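PDB 4PEY: putative secreted protein from Streptomyces sp. SirexAA-E, which hydrolyses laminarin and laminarioligosaccharides from their non-reducing ends, releasing glucose and laminaribiose as end products. Local coordinates for residues E347-V352 and T384-V389; N390-I395 and K424-L429; Q444-N449 and K481-V486; F512-K517 and H538-I543. The protein carries 1 engineered substitution. All blocks are in the same frame, centred on the assembly; numbering follows the deposited sequence.

Contact 1. Residues E347-V352 and T384-V389; sequences ETLVEV and TTSIVV
Thr-348 lays its CG2 methyl obliquely over CG2 of Val-388, 3.8 Å away, on the partly exposed face of two neighbouring strands in a parallel beta-helix, the fold known from glycoside hydrolase family 55. The short segments 350-352 and 387-389 run in the same direction, 6° apart. Val-388 N donates to Val-350 O, and Val-352 N donates to Val-388 O, each bond 2.9 Å long and nearly straight. On the opposite face, like side chains stack coil upon coil: CB of Val-350 rests 4.2 Å from CG1 of Ile-387, and Val-352 pairs more loosely with Val-389. These aliphatic groups are buried, with Ile-387 reaching Thr-399 and Val-401, and Val-352 reaching Leu-368.

The chain turns at Glu-347 and again at Leu-349, and likewise at Thr-384 and Ser-386, and there the regular ladder is disturbed. Leu-349 N makes weak bonds to both Thr-385 O and Ser-386 O, while Val-350 N donates to the same Ser-386 O at 2.9 Å. In the buried corner, CD1 of Leu-349 touches OG of Ser-386 at 3.7 Å; the Ser-386 side chain is about 7 Å from that of the substrate-binding Arg-403. A chi1 of 61° places OG1 of Thr-348 between its backbone N and carbonyl carbon, from where it donates to OE2 of Glu-351 at 2.6 Å; Thr-322 OG1 is a second partner. At the earlier turn, Thr-385 N donates to Glu-347 O at 3.1 Å, the donor standing 36° out of the carbonyl plane.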
loop_
_atom_site.group_PDB
_atom_site.type_symbol
_atom_site.label_atom_id
_atom_site.label_comp_id
_atom_site.label_asym_id
_atom_site.label_seq_id
_atom_site.Cartn_x
_atom_site.Cartn_y
_atom_site.Cartn_z
ATOM N N GLU A 347 16.381 1.977 -14.369
ATOM C CA GLU A 347 15.408 2.009 -15.453
ATOM C C GLU A 347 14.041 1.532 -14.951
ATOM O O GLU A 347 13.002 2.119 -15.278
ATOM C CB GLU A 347 15.893 1.145 -16.617
ATOM C CG GLU A 347 14.964 1.138 -17.807
ATOM C CD GLU A 347 15.572 0.451 -19.013
ATOM O OE1 GLU A 347 16.752 0.032 -18.941
ATOM O OE2 GLU A 347 14.869 0.338 -20.039
ATOM N N THR A 348 14.052 0.475 -14.144
ATOM C CA THR A 348 12.852 0.004 -13.443
ATOM C C THR A 348 13.241 -0.402 -12.029
ATOM O O THR A 348 14.380 -0.808 -11.810
ATOM C CB THR A 348 12.193 -1.208 -14.129
ATOM O OG1 THR A 348 13.125 -2.298 -14.153
ATOM C CG2 THR A 348 11.753 -0.886 -15.554
ATOM N N LEU A 349 12.318 -0.298 -11.073
ATOM C CA LEU A 349 12.595 -0.782 -9.716
ATOM C C LEU A 349 12.006 -2.177 -9.469
ATOM O O LEU A 349 12.635 -3.017 -8.825
ATOM C CB LEU A 349 12.076 0.209 -8.664
ATOM C CG LEU A 349 12.881 1.516 -8.595
ATOM C CD1 LEU A 349 12.205 2.551 -7.728
ATOM C CD2 LEU A 349 14.321 1.286 -8.106
ATOM N N VAL A 350 10.795 -2.408 -9.972
ATOM C CA VAL A 350 10.107 -3.694 -9.845
ATOM C C VAL A 350 9.494 -4.076 -11.188
ATOM O O VAL A 350 8.788 -3.263 -11.795
ATOM C CB VAL A 350 8.991 -3.643 -8.771
ATOM C CG1 VAL A 350 8.256 -4.983 -8.678
ATOM C CG2 VAL A 350 9.560 -3.225 -7.408
ATOM N N GLU A 351 9.777 -5.295 -11.653
ATOM C CA GLU A 351 9.159 -5.828 -12.866
ATOM C C GLU A 351 8.411 -7.109 -12.551
ATOM O O GLU A 351 8.985 -8.040 -11.988
ATOM C CB GLU A 351 10.202 -6.101 -13.956
ATOM C CG GLU A 351 10.868 -4.854 -14.487
ATOM C CD GLU A 351 11.928 -5.143 -15.543
ATOM O OE1 GLU A 351 11.958 -6.269 -16.092
ATOM O OE2 GLU A 351 12.735 -4.230 -15.824
ATOM N N VAL A 352 7.129 -7.151 -12.902
ATOM C CA VAL A 352 6.333 -8.360 -12.716
ATOM C C VAL A 352 6.072 -8.964 -14.088
ATOM O O VAL A 352 5.230 -8.470 -14.848
ATOM C CB VAL A 352 4.997 -8.074 -11.992
ATOM C CG1 VAL A 352 4.258 -9.382 -11.712
ATOM C CG2 VAL A 352 5.247 -7.320 -10.693
ATOM N N THR A 384 13.383 5.558 -13.550
ATOM C CA THR A 384 12.580 5.982 -14.703
ATOM C C THR A 384 11.125 5.522 -14.561
ATOM O O THR A 384 10.194 6.338 -14.626
ATOM C CB THR A 384 13.184 5.463 -16.019
ATOM O OG1 THR A 384 14.505 6.005 -16.167
ATOM C CG2 THR A 384 12.343 5.893 -17.207
ATOM N N THR A 385 10.931 4.219 -14.361
ATOM C CA THR A 385 9.605 3.655 -14.115
ATOM C C THR A 385 9.681 2.787 -12.860
ATOM O O THR A 385 10.516 1.894 -12.784
ATOM C CB THR A 385 9.099 2.809 -15.302
ATOM O OG1 THR A 385 9.223 3.554 -16.521
ATOM C CG2 THR A 385 7.645 2.410 -15.097
ATOM N N SER A 386 8.823 3.033 -11.882
ATOM C CA SER A 386 8.990 2.309 -10.627
ATOM C C SER A 386 8.474 0.875 -10.668
ATOM O O SER A 386 9.222 -0.050 -10.350
ATOM C CB SER A 386 8.344 3.082 -9.477
ATOM O OG SER A 386 9.152 4.204 -9.130
ATOM N N ILE A 387 7.218 0.670 -11.059
ATOM C CA ILE A 387 6.707 -0.691 -11.203
ATOM C C ILE A 387 6.153 -0.920 -12.598
ATOM O O ILE A 387 5.297 -0.168 -13.062
ATOM C CB ILE A 387 5.594 -1.022 -10.178
ATOM C CG1 ILE A 387 6.048 -0.707 -8.747
ATOM C CG2 ILE A 387 5.160 -2.492 -10.336
ATOM C CD1 ILE A 387 5.032 -1.125 -7.657
ATOM N N VAL A 388 6.654 -1.953 -13.268
ATOM C CA VAL A 388 6.110 -2.367 -14.554
ATOM C C VAL A 388 5.407 -3.701 -14.352
ATOM O O VAL A 388 6.036 -4.684 -13.926
ATOM C CB VAL A 388 7.198 -2.503 -15.640
ATOM C CG1 VAL A 388 6.588 -2.992 -16.957
ATOM C CG2 VAL A 388 7.926 -1.184 -15.843
ATOM N N VAL A 389 4.099 -3.738 -14.617
ATOM C CA VAL A 389 3.355 -4.991 -14.482
ATOM C C VAL A 389 3.072 -5.564 -15.865
ATOM O O VAL A 389 2.176 -5.098 -16.574
ATOM C CB VAL A 389 2.030 -4.804 -13.715
ATOM C CG1 VAL A 389 1.297 -6.131 -13.593
ATOM C CG2 VAL A 389 2.296 -4.211 -12.335
HETATM O O HOH W 1 11.587 2.443 -17.631
#

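Contact 2. Residues N390-I395 and K424-L429; sequences NSNDTI and KGDNVL
From Asn-390 and Gly-425, whose CA atoms lie 4.5 Å apart, the two chains curl side by side without regular strand structure, 390-395 passing through a type II turn at Ser-391 to Thr-394, and they regain parallel pairing at Ile-395 and Leu-429. Backbone bonds from Asp-393 N to Asp-426 O and from Leu-429 N to Thr-394 O tie the two segments together. Asn-392 carries much of the side-chain contact: its OD1 accepts Asp-426 N at 2.8 Å, almost straight at the hydrogen (174°) although the donor stands 45° above the amide plane. Its ND2 shares a water with Asp-426 OD2 and also binds Asp-360, while Asp-426 OD1 accepts Glu-448 N. Asp-393 and Asn-427 lie alongside, pointing the same way with planes 27° apart; OD1 of Asp-393 is 3.4 Å from CB of Asn-427. A water links Asp-393 OD2 to Asn-427 ND2; the same OD2 accepts His-361 N, and Asn-427 OD1 accepts Asn-449 ND2. Asn-390 and Lys-424 also run side by side, but their NZ to OD1 bond is weak, and Asn-390 ND2 donates to Gly-353 O. Inside, CG1 of Val-428 presses on Thr-394 O at 3.4 Å. Side-chain amides and carboxylates thus supplement a few backbone bonds, with two waters bridging polar groups at the partly exposed edge. Lys-424 probably spends its charge mainly on its salt bridge to Asp-355, while N-H donors and water meet the Asp-393 and Asp-426 carboxylates.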
loop_
_atom_site.group_PDB
_atom_site.type_symbol
_atom_site.label_atom_id
_atom_site.label_comp_id
_atom_site.label_asym_id
_atom_site.label_seq_id
_atom_site.Cartn_x
_atom_site.Cartn_y
_atom_site.Cartn_z
ATOM N N ASN A 390 3.852 -6.573 -16.241
ATOM C CA ASN A 390 3.706 -7.241 -17.527
ATOM C C ASN A 390 2.753 -8.439 -17.475
ATOM O O ASN A 390 1.992 -8.682 -18.416
ATOM C CB ASN A 390 5.077 -7.708 -18.031
ATOM C CG ASN A 390 5.969 -6.554 -18.438
ATOM O OD1 ASN A 390 5.585 -5.730 -19.270
ATOM N ND2 ASN A 390 7.163 -6.484 -17.855
ATOM N N SER A 391 2.798 -9.191 -16.377
ATOM C CA SER A 391 2.056 -10.455 -16.295
ATOM C C SER A 391 0.543 -10.283 -16.236
ATOM O O SER A 391 0.021 -9.507 -15.424
ATOM C CB SER A 391 2.506 -11.265 -15.080
ATOM O OG SER A 391 3.862 -11.661 -15.205
ATOM N N ASN A 392 -0.150 -11.023 -17.097
ATOM C CA ASN A 392 -1.608 -11.060 -17.085
ATOM C C ASN A 392 -2.132 -11.550 -15.739
ATOM O O ASN A 392 -1.494 -12.389 -15.092
ATOM C CB ASN A 392 -2.143 -11.969 -18.200
ATOM C CG ASN A 392 -1.887 -11.416 -19.590
ATOM O OD1 ASN A 392 -1.494 -10.267 -19.760
ATOM N ND2 ASN A 392 -2.113 -12.244 -20.599
ATOM N N ASP A 393 -3.287 -11.012 -15.346
ATOM C CA ASP A 393 -4.068 -11.428 -14.173
ATOM C C ASP A 393 -3.441 -11.037 -12.837
ATOM O O ASP A 393 -3.928 -11.437 -11.786
ATOM C CB ASP A 393 -4.329 -12.948 -14.203
ATOM C CG ASP A 393 -5.021 -13.385 -15.481
ATOM O OD1 ASP A 393 -6.229 -13.076 -15.643
ATOM O OD2 ASP A 393 -4.353 -14.009 -16.338
ATOM N N THR A 394 -2.376 -10.246 -12.875
ATOM C CA THR A 394 -1.691 -9.831 -11.653
ATOM C C THR A 394 -2.626 -9.022 -10.752
ATOM O O THR A 394 -3.428 -8.209 -11.240
ATOM C CB THR A 394 -0.425 -8.998 -11.987
ATOM O OG1 THR A 394 0.484 -9.812 -12.736
ATOM C CG2 THR A 394 0.282 -8.486 -10.723
ATOM N N ILE A 395 -2.526 -9.260 -9.445
ATOM C CA ILE A 395 -3.260 -8.480 -8.452
ATOM C C ILE A 395 -2.320 -7.545 -7.719
ATOM O O ILE A 395 -1.305 -7.984 -7.178
ATOM C CB ILE A 395 -3.964 -9.375 -7.402
ATOM C CG1 ILE A 395 -4.947 -10.336 -8.069
ATOM C CG2 ILE A 395 -4.684 -8.519 -6.349
ATOM C CD1 ILE A 395 -5.454 -11.424 -7.134
ATOM N N LYS A 424 1.054 -3.213 -18.283
ATOM C CA LYS A 424 1.028 -3.670 -19.674
ATOM C C LYS A 424 0.255 -4.981 -19.826
ATOM O O LYS A 424 -0.226 -5.307 -20.910
ATOM C CB LYS A 424 2.457 -3.821 -20.206
ATOM C CG LYS A 424 3.192 -2.481 -20.296
ATOM C CD LYS A 424 4.713 -2.623 -20.249
ATOM C CE LYS A 424 5.273 -3.380 -21.423
ATOM N NZ LYS A 424 6.748 -3.624 -21.237
ATOM N N GLY A 425 0.130 -5.729 -18.734
ATOM C CA GLY A 425 -0.605 -6.985 -18.759
ATOM C C GLY A 425 -2.108 -6.805 -18.842
ATOM O O GLY A 425 -2.641 -5.722 -18.540
ATOM N N ASP A 426 -2.787 -7.882 -19.239
ATOM C CA ASP A 426 -4.243 -7.918 -19.365
ATOM C C ASP A 426 -4.885 -8.466 -18.093
ATOM O O ASP A 426 -4.269 -9.267 -17.382
ATOM C CB ASP A 426 -4.672 -8.786 -20.561
ATOM C CG ASP A 426 -4.193 -8.242 -21.893
ATOM O OD1 ASP A 426 -3.881 -7.036 -21.981
ATOM O OD2 ASP A 426 -4.145 -9.029 -22.865
ATOM N N ASN A 427 -6.124 -8.049 -17.825
ATOM C CA ASN A 427 -6.896 -8.540 -16.680
ATOM C C ASN A 427 -6.205 -8.287 -15.343
ATOM O O ASN A 427 -6.333 -9.070 -14.393
ATOM C CB ASN A 427 -7.200 -10.035 -16.847
ATOM C CG ASN A 427 -7.829 -10.346 -18.196
ATOM O OD1 ASN A 427 -8.741 -9.651 -18.634
ATOM N ND2 ASN A 427 -7.331 -11.378 -18.867
ATOM N N VAL A 428 -5.472 -7.181 -15.273
ATOM C CA VAL A 428 -4.803 -6.806 -14.034
ATOM C C VAL A 428 -5.779 -6.048 -13.133
ATOM O O VAL A 428 -6.599 -5.260 -13.612
ATOM C CB VAL A 428 -3.532 -5.971 -14.326
ATOM C CG1 VAL A 428 -2.934 -5.388 -13.043
ATOM C CG2 VAL A 428 -2.496 -6.842 -15.051
ATOM N N LEU A 429 -5.726 -6.340 -11.838
ATOM C CA LEU A 429 -6.622 -5.734 -10.858
ATOM C C LEU A 429 -5.789 -5.006 -9.811
ATOM O O LEU A 429 -4.890 -5.602 -9.210
ATOM C CB LEU A 429 -7.504 -6.796 -10.176
ATOM C CG LEU A 429 -8.341 -6.289 -8.993
ATOM C CD1 LEU A 429 -9.410 -5.291 -9.456
ATOM C CD2 LEU A 429 -8.967 -7.444 -8.230
HETATM O O HOH W 2 -2.252 -11.325 -23.403
HETATM O O HOH W 3 -5.450 -13.428 -18.729
#

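Contact 3. Residues Q444-N449 and K481-V486; sequences QWSGEN and KVDDSV
Ser-446 OG donates to OD2 of Asp-483 at 2.6 Å, from 52° above the carboxylate plane, where the parallel pairing of strands 443-445 and 480-482 stops; the hydroxyl also has His-422 NE2 as a partner. In the conformer modelled here, Gln-444 adds a second bond: NE2 donates to Asp-483 OD1 at 2.8 Å, nearly straight and on the syn lone pair, with the two flat groups 72° apart. Next to this grip, the backbone bonds Trp-445 N to Lys-481 O and Asp-483 N to Trp-445 O are firm. On the buried side, the Trp-445 indole is turned from the partner strand and meets His-489 edge-to-face. Val-486 belongs to the packed part too, its CG2 sitting against Ser-446 O at 3.5 Å. The Glu-448 chain, bent at chi2, slides past Val-486 in the opposite direction, and its carboxylate is held by the backbone N atoms of Thr-487 and Thr-488.

The loose side is confined to the exposed Ser-485, within the type I turn from Asp-483 to Val-486, where a water bridges Ser-446 O and Ser-485 OG. Stacked parallel strands that end side by side and pass into turns are characteristic of a parallel beta-helix.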
loop_
_atom_site.group_PDB
_atom_site.type_symbol
_atom_site.label_atom_id
_atom_site.label_comp_id
_atom_site.label_asym_id
_atom_site.label_seq_id
_atom_site.Cartn_x
_atom_site.Cartn_y
_atom_site.Cartn_z
ATOM N N GLN A 444 0.167 4.649 -15.835
ATOM C CA GLN A 444 -0.208 4.444 -17.221
ATOM C C GLN A 444 -0.695 3.005 -17.383
ATOM O O GLN A 444 -0.089 2.072 -16.865
ATOM C CB GLN A 444 0.969 4.738 -18.157
ATOM C CG GLN A 444 0.648 4.530 -19.629
ATOM C CD GLN A 444 1.760 4.999 -20.550
ATOM O OE1 GLN A 444 2.881 5.259 -20.113
ATOM N NE2 GLN A 444 1.452 5.108 -21.837
ATOM N N TRP A 445 -1.807 2.840 -18.089
ATOM C CA TRP A 445 -2.403 1.522 -18.271
ATOM C C TRP A 445 -2.522 1.242 -19.757
ATOM O O TRP A 445 -3.269 1.928 -20.458
ATOM C CB TRP A 445 -3.775 1.451 -17.592
ATOM C CG TRP A 445 -4.128 0.096 -17.049
ATOM C CD1 TRP A 445 -4.379 -1.046 -17.768
ATOM C CD2 TRP A 445 -4.292 -0.251 -15.671
ATOM N NE1 TRP A 445 -4.683 -2.083 -16.916
ATOM C CE2 TRP A 445 -4.640 -1.622 -15.624
ATOM C CE3 TRP A 445 -4.179 0.462 -14.473
ATOM C CZ2 TRP A 445 -4.876 -2.295 -14.422
ATOM C CZ3 TRP A 445 -4.416 -0.209 -13.271
ATOM C CH2 TRP A 445 -4.763 -1.575 -13.258
ATOM N N SER A 446 -1.763 0.249 -20.225
ATOM C CA SER A 446 -1.694 -0.103 -21.640
ATOM C C SER A 446 -2.351 -1.450 -21.915
ATOM O O SER A 446 -2.698 -1.760 -23.054
ATOM C CB SER A 446 -0.238 -0.145 -22.110
ATOM O OG SER A 446 0.406 1.101 -21.884
ATOM N N GLY A 447 -2.492 -2.263 -20.874
ATOM C CA GLY A 447 -3.096 -3.578 -21.019
ATOM C C GLY A 447 -4.615 -3.536 -21.088
ATOM O O GLY A 447 -5.223 -2.507 -20.796
ATOM N N GLU A 448 -5.223 -4.659 -21.471
ATOM C CA GLU A 448 -6.677 -4.750 -21.620
ATOM C C GLU A 448 -7.385 -5.224 -20.351
ATOM O O GLU A 448 -6.803 -5.915 -19.512
ATOM C CB GLU A 448 -7.041 -5.688 -22.779
ATOM C CG GLU A 448 -6.717 -5.117 -24.149
ATOM C CD GLU A 448 -7.558 -3.904 -24.489
ATOM O OE1 GLU A 448 -8.643 -3.736 -23.897
ATOM O OE2 GLU A 448 -7.131 -3.113 -25.353
ATOM N N ASN A 449 -8.655 -4.846 -20.238
ATOM C CA ASN A 449 -9.531 -5.253 -19.141
ATOM C C ASN A 449 -8.939 -5.007 -17.752
ATOM O O ASN A 449 -9.142 -5.799 -16.828
ATOM C CB ASN A 449 -9.918 -6.732 -19.289
ATOM C CG ASN A 449 -11.081 -7.126 -18.382
ATOM O OD1 ASN A 449 -12.004 -6.330 -18.136
ATOM N ND2 ASN A 449 -11.023 -8.342 -17.851
ATOM N N LYS A 481 -3.516 7.477 -16.724
ATOM C CA LYS A 481 -3.704 7.473 -18.164
ATOM C C LYS A 481 -3.991 6.075 -18.680
ATOM O O LYS A 481 -3.207 5.154 -18.456
ATOM C CB LYS A 481 -2.464 8.016 -18.877
ATOM C CG LYS A 481 -2.562 7.904 -20.399
ATOM C CD LYS A 481 -1.258 8.213 -21.086
ATOM C CE LYS A 481 -1.383 8.065 -22.603
ATOM N NZ LYS A 481 -2.247 9.108 -23.234
ATOM N N VAL A 482 -5.117 5.928 -19.372
ATOM C CA VAL A 482 -5.418 4.721 -20.126
ATOM C C VAL A 482 -5.081 5.008 -21.581
ATOM O O VAL A 482 -5.611 5.962 -22.161
ATOM C CB VAL A 482 -6.897 4.316 -19.976
ATOM C CG1 VAL A 482 -7.206 3.046 -20.765
ATOM C CG2 VAL A 482 -7.240 4.133 -18.494
ATOM N N ASP A 483 -4.192 4.207 -22.164
ATOM C CA ASP A 483 -3.778 4.430 -23.550
ATOM C C ASP A 483 -4.967 4.448 -24.509
ATOM O O ASP A 483 -5.950 3.727 -24.304
ATOM C CB ASP A 483 -2.781 3.361 -23.996
ATOM C CG ASP A 483 -1.408 3.550 -23.392
ATOM O OD1 ASP A 483 -1.196 4.556 -22.673
ATOM O OD2 ASP A 483 -0.538 2.694 -23.658
ATOM N N ASP A 484 -4.871 5.270 -25.552
ATOM C CA ASP A 484 -5.953 5.395 -26.528
ATOM C C ASP A 484 -6.300 4.067 -27.204
ATOM O O ASP A 484 -7.440 3.855 -27.610
ATOM C CB ASP A 484 -5.596 6.438 -27.591
ATOM C CG ASP A 484 -5.588 7.850 -27.040
ATOM O OD1 ASP A 484 -6.224 8.080 -25.984
ATOM O OD2 ASP A 484 -4.957 8.732 -27.664
ATOM N N SER A 485 -5.321 3.172 -27.313
ATOM C CA SER A 485 -5.516 1.897 -28.005
ATOM C C SER A 485 -6.319 0.882 -27.183
ATOM O O SER A 485 -6.830 -0.099 -27.724
ATOM C CB SER A 485 -4.161 1.293 -28.388
ATOM O OG SER A 485 -3.336 1.126 -27.245
ATOM N N VAL A 486 -6.429 1.120 -25.880
ATOM C CA VAL A 486 -7.158 0.213 -24.989
ATOM C C VAL A 486 -8.661 0.201 -25.301
ATOM O O VAL A 486 -9.238 1.248 -25.597
ATOM C CB VAL A 486 -6.918 0.612 -23.515
ATOM C CG1 VAL A 486 -7.851 -0.133 -22.572
ATOM C CG2 VAL A 486 -5.458 0.377 -23.141
HETATM O O HOH W 4 -2.942 -0.938 -25.774
HETATM O O HOH W 5 -7.301 -2.779 -27.785
#

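Contact 4. Residues F512-K517 and H538-I543; sequences FQAPVK and HVINDI
Asn-541 turns its side-chain amide onto the backbone of Ala-514, closing a contact at the outermost strand, 512-513, of a parallel sheet in the beta-helix. Polar bonds come first. Asn-541 OD1 accepts Ala-514 N at 2.9 Å, in the carbonyl plane and on a lone pair, while ND2 returns a bond of the same length to Ala-514 O. One amide therefore serves both the N-H and the C=O of one residue, much as a neighbouring strand would, and the paired bonds should fix its rotation. The backbone N of Asn-541 itself donates to Phe-512 O at 2.9 Å. Phe-512 N reaches Val-539 O less straightly, with an angle of 141° at the hydrogen. The same Val-539 O lies at the edge of the Phe-512 ring, in its plane and 3.4 Å from CD1.

Apolar packing fills the buried side. CB of Phe-512 sits 3.7 Å from CG1 of Ile-540, whose CD1 extends towards CB of Ala-514; Phe-522 and Leu-525 of strand 520-529 also pack on Ile-540. The Phe-512 side chain is about 11 Å from that of Ala-458, an engineered residue at the position inferred to hold the proton donor.

Turn geometry shapes the second segment. Ile-540 to Ile-543 form a type II' turn, with Asn-541 at its first corner, and Val-539 and Ile-540 make a classic beta bulge opposite Ile-543. Ile-543 O is the shared acceptor, taking Val-539 N at 2.9 Å and Ile-540 N at 3.1 Å from opposite faces of its carbonyl plane.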
loop_
_atom_site.group_PDB
_atom_site.type_symbol
_atom_site.label_atom_id
_atom_site.label_comp_id
_atom_site.label_asym_id
_atom_site.label_seq_id
_atom_site.Cartn_x
_atom_site.Cartn_y
_atom_site.Cartn_z
ATOM N N PHE A 512 -7.154 12.642 -15.081
ATOM C CA PHE A 512 -7.380 11.372 -15.766
ATOM C C PHE A 512 -7.441 11.583 -17.269
ATOM O O PHE A 512 -7.938 12.609 -17.732
ATOM C CB PHE A 512 -8.675 10.736 -15.254
ATOM C CG PHE A 512 -8.699 10.584 -13.768
ATOM C CD1 PHE A 512 -9.114 11.629 -12.956
ATOM C CD2 PHE A 512 -8.247 9.417 -13.177
ATOM C CE1 PHE A 512 -9.097 11.504 -11.575
ATOM C CE2 PHE A 512 -8.233 9.284 -11.804
ATOM C CZ PHE A 512 -8.653 10.329 -10.999
ATOM N N GLN A 513 -6.929 10.616 -18.025
ATOM C CA GLN A 513 -6.951 10.679 -19.485
ATOM C C GLN A 513 -7.265 9.286 -20.010
ATOM O O GLN A 513 -6.654 8.306 -19.570
ATOM C CB GLN A 513 -5.610 11.185 -20.054
ATOM C CG GLN A 513 -5.608 11.320 -21.578
ATOM C CD GLN A 513 -4.237 11.636 -22.164
ATOM O OE1 GLN A 513 -3.198 11.368 -21.554
ATOM N NE2 GLN A 513 -4.234 12.203 -23.361
ATOM N N ALA A 514 -8.228 9.190 -20.926
ATOM C CA ALA A 514 -8.666 7.891 -21.434
ATOM C C ALA A 514 -9.358 8.045 -22.778
ATOM O O ALA A 514 -9.875 9.117 -23.090
ATOM C CB ALA A 514 -9.609 7.205 -20.430
ATOM N N PRO A 515 -9.368 6.977 -23.588
ATOM C CA PRO A 515 -10.186 7.053 -24.799
ATOM C C PRO A 515 -11.669 7.096 -24.449
ATOM O O PRO A 515 -12.060 6.650 -23.365
ATOM C CB PRO A 515 -9.825 5.768 -25.549
ATOM C CG PRO A 515 -9.394 4.815 -24.468
ATOM C CD PRO A 515 -8.670 5.682 -23.465
ATOM N N VAL A 516 -12.475 7.644 -25.351
ATOM C CA VAL A 516 -13.918 7.643 -25.186
ATOM C C VAL A 516 -14.491 6.458 -25.960
ATOM O O VAL A 516 -14.694 6.533 -27.174
ATOM C CB VAL A 516 -14.545 8.972 -25.660
ATOM C CG1 VAL A 516 -16.038 8.963 -25.425
ATOM C CG2 VAL A 516 -13.904 10.138 -24.919
ATOM N N LYS A 517 -14.711 5.361 -25.237
ATOM C CA LYS A 517 -15.126 4.078 -25.797
ATOM C C LYS A 517 -16.101 3.424 -24.823
ATOM O O LYS A 517 -15.964 3.591 -23.611
ATOM C CB LYS A 517 -13.920 3.150 -26.037
ATOM C CG LYS A 517 -12.904 3.640 -27.068
ATOM C CD LYS A 517 -11.717 2.672 -27.173
ATOM C CE LYS A 517 -10.687 3.143 -28.194
ATOM N NZ LYS A 517 -9.542 2.193 -28.324
ATOM N N HIS A 538 -9.735 20.455 -15.860
ATOM C CA HIS A 538 -10.806 19.475 -16.008
ATOM C C HIS A 538 -10.541 18.291 -15.090
ATOM O O HIS A 538 -9.475 18.196 -14.479
ATOM C CB HIS A 538 -10.921 18.991 -17.460
ATOM C CG HIS A 538 -11.316 20.067 -18.425
ATOM N ND1 HIS A 538 -12.582 20.611 -18.451
ATOM C CD2 HIS A 538 -10.611 20.705 -19.391
ATOM C CE1 HIS A 538 -12.642 21.536 -19.394
ATOM N NE2 HIS A 538 -11.460 21.612 -19.980
ATOM N N VAL A 539 -11.507 17.381 -15.008
ATOM C CA VAL A 539 -11.343 16.148 -14.243
ATOM C C VAL A 539 -10.711 15.044 -15.099
ATOM O O VAL A 539 -9.670 14.480 -14.746
ATOM C CB VAL A 539 -12.698 15.663 -13.688
ATOM C CG1 VAL A 539 -12.549 14.313 -12.999
ATOM C CG2 VAL A 539 -13.266 16.695 -12.716
ATOM N N ILE A 540 -11.352 14.730 -16.218
ATOM C CA ILE A 540 -10.876 13.684 -17.115
ATOM C C ILE A 540 -10.960 14.184 -18.554
ATOM O O ILE A 540 -11.973 14.750 -18.952
ATOM C CB ILE A 540 -11.695 12.360 -16.941
ATOM C CG1 ILE A 540 -11.225 11.298 -17.945
ATOM C CG2 ILE A 540 -13.204 12.635 -17.039
ATOM C CD1 ILE A 540 -11.719 9.880 -17.627
ATOM N N ASN A 541 -9.887 14.000 -19.321
ATOM C CA ASN A 541 -9.818 14.540 -20.677
ATOM C C ASN A 541 -10.145 16.037 -20.671
ATOM O O ASN A 541 -9.439 16.818 -20.034
ATOM C CB ASN A 541 -10.760 13.782 -21.610
ATOM C CG ASN A 541 -10.359 12.325 -21.794
ATOM O OD1 ASN A 541 -9.305 11.887 -21.324
ATOM N ND2 ASN A 541 -11.197 11.571 -22.486
ATOM N N ASP A 542 -11.219 16.429 -21.359
ATOM C CA ASP A 542 -11.684 17.816 -21.353
ATOM C C ASP A 542 -13.059 17.940 -20.682
ATOM O O ASP A 542 -13.823 18.890 -20.943
ATOM C CB ASP A 542 -11.727 18.359 -22.785
ATOM C CG ASP A 542 -12.580 17.502 -23.720
ATOM O OD1 ASP A 542 -12.896 17.985 -24.829
ATOM O OD2 ASP A 542 -12.936 16.355 -23.358
ATOM N N ILE A 543 -13.339 16.986 -19.793
ATOM C CA ILE A 543 -14.642 16.819 -19.143
ATOM C C ILE A 543 -14.552 17.114 -17.641
ATOM O O ILE A 543 -13.554 16.777 -16.997
ATOM C CB ILE A 543 -15.170 15.370 -19.361
ATOM C CG1 ILE A 543 -15.433 15.118 -20.844
ATOM C CG2 ILE A 543 -16.417 15.074 -18.527
ATOM C CD1 ILE A 543 -15.708 13.668 -21.168
#

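How the contacts relate
The four contacts follow one another along the chain, each closing before the next opens. Contacts 1, 3 and 4 reach the same eight-stranded parallel sheet, whose strand 512-513 is outermost; contact 2 lies in the turns just past strands 385-389 and 419-423. Centres of contacts 1 and 2 are 14 Å apart, those of 2 and 3 are 12 Å apart, and those of 3 and 4 are 13 Å apart. Each neighbouring pair touches, through Val-352 O to Asn-390 N, Asp-426 OD1 to Glu-448 N, and Val-482 N to Gln-513 O. The centres of contacts 1 and 4 are 25 Å apart. Successive coils thus build the second-half beta-helix, with contact 1 nearest the substrate-binding residues.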